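Local structure of pyridoxamine 5-phosphate-dependent dehydrase (Escherichia coli, 3B8X) at residues R276-Y281 against V371-I376; E280-K285 against F306-K311; E164-T169 against G182-F187. The protein catalyses removal of the C3'-hydroxyl group from GDP-4-keto-6-deoxy-D-mannose by a combined transamination and deoxygenation, a step in making the L-colitose of the O-antigen. The protein carries 1 engineered substitution. All coordinates share one frame; numbering follows the deposited sequence.

Contact 1 of 3, residues R276-Y281 against V371-I376. With NA (sodium ion), chain K.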
loop_
_atom_site.group_PDB
_atom_site.type_symbol
_atom_site.label_atom_id
_atom_site.label_comp_id
_atom_site.label_asym_id
_atom_site.label_seq_id
_atom_site.Cartn_x
_atom_site.Cartn_y
_atom_site.Cartn_z
ATOM N N ARG B 276 -8.317 28.554 9.957
ATOM C CA ARG B 276 -7.867 29.338 11.124
ATOM C C ARG B 276 -8.903 30.386 11.560
ATOM O O ARG B 276 -9.076 30.643 12.758
ATOM C CB ARG B 276 -6.450 29.943 10.955
ATOM C CG ARG B 276 -5.349 28.874 10.967
ATOM C CD ARG B 276 -4.001 29.373 10.394
ATOM N NE ARG B 276 -3.552 30.481 11.216
ATOM C CZ ARG B 276 -3.253 30.372 12.506
ATOM N NH1 ARG B 276 -3.309 29.192 13.119
ATOM N NH2 ARG B 276 -2.906 31.452 13.186
ATOM N N LYS B 277 -9.634 30.991 10.624
ATOM C CA LYS B 277 -10.638 31.957 11.102
ATOM C C LYS B 277 -11.726 31.193 11.845
ATOM O O LYS B 277 -12.259 31.659 12.846
ATOM C CB LYS B 277 -11.255 32.763 9.969
ATOM C CG LYS B 277 -12.015 33.965 10.470
ATOM C CD LYS B 277 -11.651 35.227 9.712
ATOM C CE LYS B 277 -12.500 36.406 10.200
ATOM N NZ LYS B 277 -13.643 36.758 9.292
ATOM N N ASN B 278 -11.980 29.967 11.415
ATOM C CA ASN B 278 -13.012 29.204 12.103
ATOM C C ASN B 278 -12.492 28.956 13.491
ATOM O O ASN B 278 -13.241 28.961 14.452
ATOM C CB ASN B 278 -13.247 27.841 11.435
ATOM C CG ASN B 278 -14.110 27.938 10.190
ATOM O OD1 ASN B 278 -14.946 28.835 10.051
ATOM N ND2 ASN B 278 -13.917 26.992 9.274
ATOM N N ALA B 279 -11.199 28.693 13.575
ATOM C CA ALA B 279 -10.599 28.354 14.866
ATOM C C ALA B 279 -10.684 29.561 15.791
ATOM O O ALA B 279 -10.852 29.422 16.989
ATOM C CB ALA B 279 -9.148 27.892 14.687
ATOM N N GLU B 280 -10.569 30.750 15.222
ATOM C CA GLU B 280 -10.609 31.941 16.038
ATOM C C GLU B 280 -11.962 32.115 16.693
ATOM O O GLU B 280 -12.063 32.385 17.888
ATOM C CB GLU B 280 -10.298 33.150 15.175
ATOM C CG GLU B 280 -10.661 34.481 15.780
ATOM C CD GLU B 280 -10.440 35.571 14.761
ATOM O OE1 GLU B 280 -11.299 35.761 13.871
ATOM O OE2 GLU B 280 -9.356 36.180 14.809
ATOM N N TYR B 281 -13.012 31.933 15.911
ATOM C CA TYR B 281 -14.368 32.046 16.423
ATOM C C TYR B 281 -14.659 30.946 17.460
ATOM O O TYR B 281 -15.190 31.171 18.557
ATOM C CB TYR B 281 -15.310 31.928 15.225
ATOM C CG TYR B 281 -16.721 32.274 15.580
ATOM C CD1 TYR B 281 -17.031 33.572 15.955
ATOM C CD2 TYR B 281 -17.727 31.300 15.626
ATOM C CE1 TYR B 281 -18.312 33.926 16.298
ATOM C CE2 TYR B 281 -18.999 31.637 15.993
ATOM C CZ TYR B 281 -19.291 32.967 16.323
ATOM O OH TYR B 281 -20.581 33.342 16.666
ATOM N N VAL B 371 -14.744 17.491 16.992
ATOM C CA VAL B 371 -15.739 17.793 15.978
ATOM C C VAL B 371 -15.032 18.390 14.796
ATOM O O VAL B 371 -13.839 18.643 14.834
ATOM C CB VAL B 371 -16.920 18.658 16.462
ATOM C CG1 VAL B 371 -17.671 17.898 17.622
ATOM C CG2 VAL B 371 -16.470 20.079 16.856
ATOM N N GLY B 372 -15.728 18.565 13.688
ATOM C CA GLY B 372 -14.957 18.989 12.558
ATOM C C GLY B 372 -14.547 20.434 12.327
ATOM O O GLY B 372 -15.158 21.400 12.789
ATOM N N ASN B 373 -13.486 20.573 11.549
ATOM C CA ASN B 373 -13.184 21.930 11.042
ATOM C C ASN B 373 -13.156 21.775 9.508
ATOM O O ASN B 373 -12.821 20.716 8.983
ATOM C CB ASN B 373 -11.889 22.522 11.618
ATOM C CG ASN B 373 -11.739 24.022 11.286
ATOM O OD1 ASN B 373 -12.678 24.663 10.802
ATOM N ND2 ASN B 373 -10.546 24.569 11.537
ATOM N N HIS B 374 -13.540 22.797 8.764
ATOM C CA HIS B 374 -13.548 22.699 7.309
ATOM C C HIS B 374 -12.895 23.931 6.688
ATOM O O HIS B 374 -12.709 24.949 7.354
ATOM C CB HIS B 374 -15.022 22.646 6.740
ATOM C CG HIS B 374 -15.881 21.566 7.318
ATOM N ND1 HIS B 374 -16.744 20.823 6.545
ATOM C CD2 HIS B 374 -16.041 21.125 8.591
ATOM C CE1 HIS B 374 -17.396 19.968 7.316
ATOM N NE2 HIS B 374 -17.020 20.159 8.566
ATOM N N GLN B 375 -12.662 23.867 5.380
ATOM C CA GLN B 375 -12.071 24.974 4.618
ATOM C C GLN B 375 -13.132 25.972 4.179
ATOM O O GLN B 375 -12.895 26.794 3.324
ATOM C CB GLN B 375 -11.375 24.424 3.377
ATOM C CG GLN B 375 -12.304 23.889 2.260
ATOM C CD GLN B 375 -13.243 22.715 2.637
ATOM O OE1 GLN B 375 -12.958 21.893 3.517
ATOM N NE2 GLN B 375 -14.368 22.642 1.947
ATOM N N ILE B 376 -14.328 25.831 4.732
ATOM C CA ILE B 376 -15.493 26.687 4.495
ATOM C C ILE B 376 -15.881 27.281 5.873
ATOM O O ILE B 376 -15.765 26.589 6.872
ATOM C CB ILE B 376 -16.704 25.789 4.024
ATOM C CG1 ILE B 376 -16.378 25.048 2.736
ATOM C CG2 ILE B 376 -17.962 26.606 3.786
ATOM C CD1 ILE B 376 -16.804 23.602 2.783
HETATM NA NA NA K . -12.725 18.114 8.620
HETATM O O HOH W 1 -12.231 17.726 10.954
HETATM O O HOH W 2 -10.189 18.067 8.539
HETATM O O HOH W 3 -11.880 15.417 9.123
HETATM O O HOH W 4 -12.435 18.446 6.347
#
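Asn278, inside helix 255-286, meets Asn373 amide to amide in the loop that follows strand 368-372 of the small antiparallel sheet, in a PLP-dependent aminotransferase fold. The two amide planes stand 61° apart, so the groups are neither stacked nor coplanar. The bond between them is nevertheless well aimed at the acceptor: Asn278 ND2 lies 3.0 Å from Asn373 OD1, in that carbonyl's plane, with a C=O...N angle of 154°. The cost falls on the donor side, where OD1 is tilted from the Asn278 amide plane and the N-H bends. A second, straighter bond from Asn278 ND2 reaches Ile376 O at 3.1 Å. Here the acceptor lies close to the Asn278 amide plane, while the nitrogen sits above the carbonyl plane of Ile376.

With CG beside the backbone carbonyl carbon (chi1 -169°), the Asn373 amide is directed at the helix, and its ND2 donates to Arg275 O and Trp303 O. Asn278 OD1 in turn accepts from Leu378 N. Both buried amides thus have partners at their two ends, which fixes their rotation and ties the loop after the strand to the helix. The backbone of Asn373 serves a different partner: its carbonyl O binds a sodium ion at 2.6 Å, which Leu8 O and four waters also coordinate.

Contact 2 of 3, residues E280-K285 against F306-K311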
loop_
_atom_site.group_PDB
_atom_site.type_symbol
_atom_site.label_atom_id
_atom_site.label_comp_id
_atom_site.label_asym_id
_atom_site.label_seq_id
_atom_site.Cartn_x
_atom_site.Cartn_y
_atom_site.Cartn_z
ATOM N N GLU B 280 -10.569 30.750 15.222
ATOM C CA GLU B 280 -10.609 31.941 16.038
ATOM C C GLU B 280 -11.962 32.115 16.693
ATOM O O GLU B 280 -12.063 32.385 17.888
ATOM C CB GLU B 280 -10.298 33.150 15.175
ATOM C CG GLU B 280 -10.661 34.481 15.780
ATOM C CD GLU B 280 -10.440 35.571 14.761
ATOM O OE1 GLU B 280 -11.299 35.761 13.871
ATOM O OE2 GLU B 280 -9.356 36.180 14.809
ATOM N N TYR B 281 -13.012 31.933 15.911
ATOM C CA TYR B 281 -14.368 32.046 16.423
ATOM C C TYR B 281 -14.659 30.946 17.460
ATOM O O TYR B 281 -15.190 31.171 18.557
ATOM C CB TYR B 281 -15.310 31.928 15.225
ATOM C CG TYR B 281 -16.721 32.274 15.580
ATOM C CD1 TYR B 281 -17.031 33.572 15.955
ATOM C CD2 TYR B 281 -17.727 31.300 15.626
ATOM C CE1 TYR B 281 -18.312 33.926 16.298
ATOM C CE2 TYR B 281 -18.999 31.637 15.993
ATOM C CZ TYR B 281 -19.291 32.967 16.323
ATOM O OH TYR B 281 -20.581 33.342 16.666
ATOM N N PHE B 282 -14.258 29.735 17.104
ATOM C CA PHE B 282 -14.417 28.586 18.009
ATOM C C PHE B 282 -13.803 28.883 19.400
ATOM O O PHE B 282 -14.459 28.715 20.446
ATOM C CB PHE B 282 -13.700 27.366 17.386
ATOM C CG PHE B 282 -13.619 26.167 18.307
ATOM C CD1 PHE B 282 -14.768 25.443 18.622
ATOM C CD2 PHE B 282 -12.404 25.802 18.879
ATOM C CE1 PHE B 282 -14.708 24.336 19.508
ATOM C CE2 PHE B 282 -12.314 24.724 19.768
ATOM C CZ PHE B 282 -13.470 23.997 20.101
ATOM N N LEU B 283 -12.543 29.333 19.399
ATOM C CA LEU B 283 -11.842 29.626 20.637
ATOM C C LEU B 283 -12.563 30.741 21.389
ATOM O O LEU B 283 -12.719 30.693 22.615
ATOM C CB LEU B 283 -10.379 30.010 20.380
ATOM C CG LEU B 283 -9.506 28.828 19.907
ATOM C CD1 LEU B 283 -8.063 29.223 19.540
ATOM C CD2 LEU B 283 -9.547 27.581 20.855
ATOM N N ASP B 284 -13.009 31.747 20.656
ATOM C CA ASP B 284 -13.676 32.854 21.312
ATOM C C ASP B 284 -14.979 32.326 21.903
ATOM O O ASP B 284 -15.401 32.687 23.003
ATOM C CB ASP B 284 -13.950 33.966 20.312
ATOM C CG ASP B 284 -15.040 34.898 20.771
ATOM O OD1 ASP B 284 -14.930 35.421 21.906
ATOM O OD2 ASP B 284 -16.011 35.104 20.013
ATOM N N LYS B 285 -15.610 31.407 21.198
ATOM C CA LYS B 285 -16.849 30.871 21.729
ATOM C C LYS B 285 -16.788 29.855 22.885
ATOM O O LYS B 285 -17.769 29.683 23.633
ATOM C CB LYS B 285 -17.657 30.286 20.575
ATOM C CG LYS B 285 -18.231 31.342 19.707
ATOM C CD LYS B 285 -19.718 31.175 19.807
ATOM C CE LYS B 285 -20.400 32.448 20.208
ATOM N NZ LYS B 285 -21.856 32.167 20.147
ATOM N N PHE B 306 -11.668 20.279 15.861
ATOM C CA PHE B 306 -11.816 20.945 17.149
ATOM C C PHE B 306 -11.996 19.960 18.294
ATOM O O PHE B 306 -13.093 19.390 18.478
ATOM C CB PHE B 306 -13.066 21.828 17.046
ATOM C CG PHE B 306 -12.896 22.963 16.098
ATOM C CD1 PHE B 306 -13.847 23.223 15.111
ATOM C CD2 PHE B 306 -11.737 23.741 16.163
ATOM C CE1 PHE B 306 -13.699 24.326 14.270
ATOM C CE2 PHE B 306 -11.546 24.834 15.312
ATOM C CZ PHE B 306 -12.521 25.085 14.335
ATOM N N SER B 307 -10.954 19.810 19.115
ATOM C CA SER B 307 -11.009 18.867 20.213
ATOM C C SER B 307 -11.634 19.483 21.459
ATOM O O SER B 307 -11.600 20.699 21.652
ATOM C CB SER B 307 -9.582 18.447 20.589
ATOM O OG SER B 307 -8.874 19.566 21.108
ATOM N N PHE B 308 -12.172 18.595 22.295
ATOM C CA PHE B 308 -12.711 18.933 23.614
ATOM C C PHE B 308 -12.251 17.873 24.588
ATOM O O PHE B 308 -12.069 16.710 24.215
ATOM C CB PHE B 308 -14.219 18.833 23.633
ATOM C CG PHE B 308 -14.894 19.899 22.868
ATOM C CD1 PHE B 308 -15.704 19.564 21.809
ATOM C CD2 PHE B 308 -14.704 21.234 23.193
ATOM C CE1 PHE B 308 -16.356 20.525 21.088
ATOM C CE2 PHE B 308 -15.338 22.219 22.444
ATOM C CZ PHE B 308 -16.165 21.852 21.386
ATOM N N ILE B 309 -12.031 18.300 25.828
ATOM C CA ILE B 309 -11.664 17.408 26.911
ATOM C C ILE B 309 -12.461 17.884 28.129
ATOM O O ILE B 309 -12.456 19.067 28.496
ATOM C CB ILE B 309 -10.128 17.331 27.176
ATOM C CG1 ILE B 309 -9.491 16.412 26.145
ATOM C CG2 ILE B 309 -9.860 16.589 28.505
ATOM C CD1 ILE B 309 -8.064 16.709 25.893
ATOM N N ILE B 310 -13.213 16.948 28.691
ATOM C CA ILE B 310 -14.058 17.211 29.830
ATOM C C ILE B 310 -13.170 17.491 31.018
ATOM O O ILE B 310 -12.231 16.746 31.314
ATOM C CB ILE B 310 -14.954 15.994 30.114
ATOM C CG1 ILE B 310 -15.858 15.700 28.916
ATOM C CG2 ILE B 310 -15.783 16.159 31.392
ATOM C CD1 ILE B 310 -16.820 14.499 29.119
ATOM N N LYS B 311 -13.465 18.606 31.670
ATOM C CA LYS B 311 -12.748 19.045 32.857
ATOM C C LYS B 311 -13.004 18.083 34.029
ATOM O O LYS B 311 -14.154 17.689 34.327
ATOM C CB LYS B 311 -13.227 20.443 33.243
ATOM C CG LYS B 311 -12.727 21.546 32.320
ATOM C CD LYS B 311 -13.387 22.884 32.634
ATOM C CE LYS B 311 -12.503 24.055 32.219
ATOM N NZ LYS B 311 -13.299 25.089 31.521
#
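Phe282 of helix 255-286 lays its ring against that of Phe306 in an offset stack, the central feature of an aromatic cluster that also takes in Phe308. The ring centroids are 4.2 Å apart and the planes differ by 18°. Because the two side chains run past each other in opposite directions, each beta carbon lies over its partner's ring. Phe306 CB is 3.9 Å from the Phe282 centroid and Phe282 CB is 4.1 Å from the Phe306 centroid, two CH-pi contacts close to the ring normals.

The first torsions explain this overlap. Phe282 has CG opposite its backbone N (chi1 172°), extending the ring from the helix toward the strand. In Phe306 CG instead lies opposite the carbonyl carbon, next to the backbone N (chi1 -68°), and its ring lies over one face of the Phe282 ring. Phe308 has nearly the same first torsion as Phe306, but its CB does not aim at the helix; the far end of its ring closes the gap, and CZ comes to 3.4 Å from Phe282 CE1. That approach is made at the Phe282 edge, with the two rings oblique.

Helix 255-286 thus packs on the four-stranded antiparallel sheet through strand 305-310; the short segments run roughly parallel, N to C, with axes 10.8 Å apart. Phe286 of the same helix meets both Phe282 and Phe308. No hydrogen bond crosses between the two segments, so their cohesion here rests on dispersion, CH-pi contact and the burial of aromatic surface.

Contact 3 of 3, residues E164-T169 against G182-F187. With G4M ([(2R,3S,4R,5R)-5-(2-amino-6-oxo-1,6-dihydro-9H-purin-9-yl)-3,4-dihydroxytetrahydrofuran-2-yl]methyl (2R,3S,4S,5S,6R)-3,4-dihydroxy-5-[({3-hydroxy-2-methyl-5-[(phosphonooxy)methyl]pyridin-4-yl}methyl)amino]-6-methyltetrahydro-2H-pyran-2-yl dihydrogen diphosphate), chain O.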
loop_
_atom_site.group_PDB
_atom_site.type_symbol
_atom_site.label_atom_id
_atom_site.label_comp_id
_atom_site.label_asym_id
_atom_site.label_seq_id
_atom_site.Cartn_x
_atom_site.Cartn_y
_atom_site.Cartn_z
ATOM N N GLU B 164 -1.875 15.030 9.940
ATOM C CA GLU B 164 -3.036 15.764 10.434
ATOM C C GLU B 164 -2.763 17.238 10.434
ATOM O O GLU B 164 -3.655 18.018 10.756
ATOM C CB GLU B 164 -3.452 15.350 11.857
ATOM C CG GLU B 164 -3.695 13.846 11.971
ATOM C CD GLU B 164 -4.042 13.374 13.370
ATOM O OE1 GLU B 164 -4.181 14.212 14.284
ATOM O OE2 GLU B 164 -4.147 12.139 13.567
ATOM N N SER B 165 -1.533 17.626 10.100
ATOM C CA SER B 165 -1.190 19.036 10.171
ATOM C C SER B 165 -0.603 19.677 8.927
ATOM O O SER B 165 0.259 20.548 9.035
ATOM C CB SER B 165 -0.335 19.361 11.410
ATOM O OG SER B 165 -0.873 18.691 12.547
ATOM N N MET B 166 -1.101 19.296 7.752
ATOM C CA MET B 166 -0.650 19.960 6.543
ATOM C C MET B 166 -0.920 21.460 6.712
ATOM O O MET B 166 -1.957 21.851 7.225
ATOM C CB MET B 166 -1.442 19.472 5.336
ATOM C CG MET B 166 -0.947 20.129 4.074
ATOM S SD MET B 166 -1.759 19.504 2.594
ATOM C CE MET B 166 -1.053 17.949 2.330
ATOM N N GLY B 167 0.003 22.318 6.300
ATOM C CA GLY B 167 -0.254 23.747 6.443
ATOM C C GLY B 167 0.075 24.402 7.795
ATOM O O GLY B 167 -0.048 25.625 7.953
ATOM N N ALA B 168 0.442 23.620 8.789
ATOM C CA ALA B 168 0.801 24.229 10.056
ATOM C C ALA B 168 2.201 24.792 9.881
ATOM O O ALA B 168 2.981 24.277 9.092
ATOM C CB ALA B 168 0.814 23.187 11.157
ATOM N N THR B 169 2.542 25.807 10.678
ATOM C CA THR B 169 3.900 26.357 10.662
ATOM C C THR B 169 4.377 26.614 12.094
ATOM O O THR B 169 3.565 26.828 13.003
ATOM C CB THR B 169 3.934 27.672 9.929
ATOM O OG1 THR B 169 3.136 28.627 10.662
ATOM C CG2 THR B 169 3.316 27.497 8.545
ATOM N N GLY B 182 9.224 13.802 6.607
ATOM C CA GLY B 182 7.936 14.240 7.053
ATOM C C GLY B 182 6.842 13.621 6.198
ATOM O O GLY B 182 6.911 13.636 4.973
ATOM N N THR B 183 5.786 13.145 6.840
ATOM C CA THR B 183 4.699 12.536 6.062
ATOM C C THR B 183 3.435 13.375 6.019
ATOM O O THR B 183 3.135 14.084 6.972
ATOM C CB THR B 183 4.377 11.098 6.534
ATOM O OG1 THR B 183 4.010 11.090 7.934
ATOM C CG2 THR B 183 5.545 10.123 6.263
ATOM N N PHE B 184 2.709 13.304 4.904
ATOM C CA PHE B 184 1.430 13.993 4.774
ATOM C C PHE B 184 0.385 13.028 4.216
ATOM O O PHE B 184 0.723 11.981 3.633
ATOM C CB PHE B 184 1.499 15.201 3.838
ATOM C CG PHE B 184 2.477 16.230 4.245
ATOM C CD1 PHE B 184 3.827 15.948 4.205
ATOM C CD2 PHE B 184 2.061 17.526 4.529
ATOM C CE1 PHE B 184 4.763 16.906 4.507
ATOM C CE2 PHE B 184 3.026 18.529 4.808
ATOM C CZ PHE B 184 4.376 18.198 4.827
ATOM N N SER B 185 -0.882 13.361 4.423
ATOM C CA SER B 185 -1.979 12.560 3.877
ATOM C C SER B 185 -2.868 13.481 3.068
ATOM O O SER B 185 -3.051 14.659 3.403
ATOM C CB SER B 185 -2.839 11.936 4.988
ATOM O OG SER B 185 -4.131 11.515 4.511
ATOM N N SER B 186 -3.431 12.952 1.988
ATOM C CA SER B 186 -4.414 13.733 1.220
ATOM C C SER B 186 -5.724 12.925 1.150
ATOM O O SER B 186 -6.364 12.819 0.085
ATOM C CB SER B 186 -3.895 14.186 -0.164
ATOM O OG SER B 186 -3.223 13.150 -0.861
ATOM N N PHE B 187 -6.085 12.305 2.275
ATOM C CA PHE B 187 -7.369 11.588 2.333
ATOM C C PHE B 187 -8.525 12.607 2.283
ATOM O O PHE B 187 -8.313 13.780 2.557
ATOM C CB PHE B 187 -7.499 10.685 3.577
ATOM C CG PHE B 187 -8.832 9.975 3.660
ATOM C CD1 PHE B 187 -9.198 9.071 2.677
ATOM C CD2 PHE B 187 -9.752 10.284 4.664
ATOM C CE1 PHE B 187 -10.441 8.473 2.705
ATOM C CE2 PHE B 187 -10.997 9.650 4.727
ATOM C CZ PHE B 187 -11.334 8.762 3.727
HETATM O OP3 G4M O . -5.580 8.004 6.135
HETATM P PL G4M O . -4.080 7.973 5.621
HETATM O OP1 G4M O . -3.546 6.470 5.323
HETATM O OP2 G4M O . -3.974 8.847 4.276
HETATM O OP4 G4M O . -3.138 8.739 6.707
HETATM C C5B G4M O . -2.950 7.878 7.794
HETATM C C5L G4M O . -2.604 8.719 8.964
HETATM C C6L G4M O . -1.290 8.749 9.410
HETATM N N1L G4M O . -0.983 9.442 10.483
HETATM C C2L G4M O . -1.862 10.132 11.177
HETATM C C2A G4M O . -1.442 10.858 12.433
HETATM C C3L G4M O . -3.197 10.203 10.791
HETATM O O3L G4M O . -4.063 10.870 11.584
HETATM C C4L G4M O . -3.581 9.489 9.611
HETATM C C4A G4M O . -4.905 9.478 9.150
HETATM N N4A G4M O . -5.831 10.059 9.853
HETATM C C4G G4M O . -7.146 10.137 9.325
HETATM C C5G G4M O . -8.189 10.082 10.416
HETATM C C6G G4M O . -7.868 11.090 11.520
HETATM O O5G G4M O . -9.350 10.541 9.731
HETATM C C3G G4M O . -7.445 8.974 8.364
HETATM O O3G G4M O . -7.401 9.489 7.039
HETATM C C2G G4M O . -8.881 8.435 8.628
HETATM O O2G G4M O . -9.352 7.623 7.548
HETATM C C1G G4M O . -9.853 9.576 8.818
HETATM O O1G G4M O . -10.966 9.020 9.507
HETATM P P2 G4M O . -12.431 9.516 9.135
HETATM O O3P G4M O . -12.472 11.131 9.087
HETATM O O4P G4M O . -13.410 9.093 10.357
HETATM O OPP G4M O . -12.702 8.803 7.713
HETATM P P G4M O . -14.232 8.900 7.231
HETATM O O1P G4M O . -15.410 8.399 8.219
HETATM O O2P G4M O . -14.167 7.947 5.958
HETATM O "O5'" G4M O . -14.481 10.309 6.558
HETATM C "C5'" G4M O . -14.954 11.249 7.500
HETATM C "C4'" G4M O . -16.198 11.893 6.909
HETATM O "O4'" G4M O . -15.980 12.162 5.491
HETATM C "C3'" G4M O . -17.389 10.910 6.985
HETATM O "O3'" G4M O . -18.555 11.706 7.142
HETATM C "C2'" G4M O . -17.354 10.202 5.613
HETATM O "O2'" G4M O . -18.688 9.816 5.262
HETATM C "C1'" G4M O . -16.915 11.362 4.731
HETATM N N9 G4M O . -16.291 10.891 3.490
HETATM C C8 G4M O . -15.118 10.213 3.398
HETATM N N7 G4M O . -14.868 10.003 2.120
HETATM C C4 G4M O . -16.772 11.127 2.226
HETATM C C5 G4M O . -15.846 10.550 1.326
HETATM C C6 G4M O . -16.088 10.658 -0.091
HETATM O O6 G4M O . -15.339 10.199 -0.938
HETATM N N3 G4M O . -17.861 11.741 1.756
HETATM C C2 G4M O . -18.079 11.814 0.453
HETATM N N1 G4M O . -17.218 11.290 -0.477
HETATM N N2 G4M O . -19.205 12.430 0.004
#
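Met166 packs on Phe184 where the loop after strand 157-161 passes strand 181-185, in the large mixed sheet of the PLP-dependent aminotransferase fold. The direct contact is apolar. The two side chains cross at about a right angle, and Met166 CE comes to 3.8 Å from Phe184 CD2. The thioether chain is extended through its first two torsions and bends at the third (chi3 -75°), bringing the methyl up to the CD2 corner of the ring, obliquely, and also near Ser185 O. Phe43 and Phe47 of helix 34-47 join this apolar cluster. Phe187 CD2 makes a van der Waals approach of 3.4 Å to sugar oxygen O3G of the bound cofactor-sugar adduct.

Backbone hydrogen bonding shapes the loop: a type II turn spans Ser165 to Ala168, closed by Ala168 N to Ser165 O at 3.1 Å, with Gly167 at positive phi.

The polar groups of Glu164 and Ser185 meet the adduct. Glu164 OE2 lies only 2.4 Å from pyridine oxygen O3L, a separation so short that its exact value and the proton's place are doubtful; Glu164 OE1 accepts from Leu138 N. Ser185 OG accepts from Phe187 N, forming an ST turn. Ser185 OG also donates to phosphate oxygen OP2 of the adduct at 2.7 Å.

In the fold
Contacts 1 and 2 are adjoining parts of one interface, with centres 11 Å apart: both start from helix 255-286 and share Glu280 and Tyr281. Their strands, 368-372 and 305-310, are neighbours in the antiparallel sheet, joined by a probable hydrogen bond from Phe306 N to Val371 O (2.9 Å). Phe306 CZ also packs 3.3 Å from Asn373 CG, linking the aromatic cluster to the amide pair. Contact 3 belongs to the large mixed sheet and touches neither; its centre is about 16 Å from that of contact 1 and 22 Å from that of contact 2. It alone holds pocket residues, although the His374 side chain comes within about 8 Å of a bound adduct.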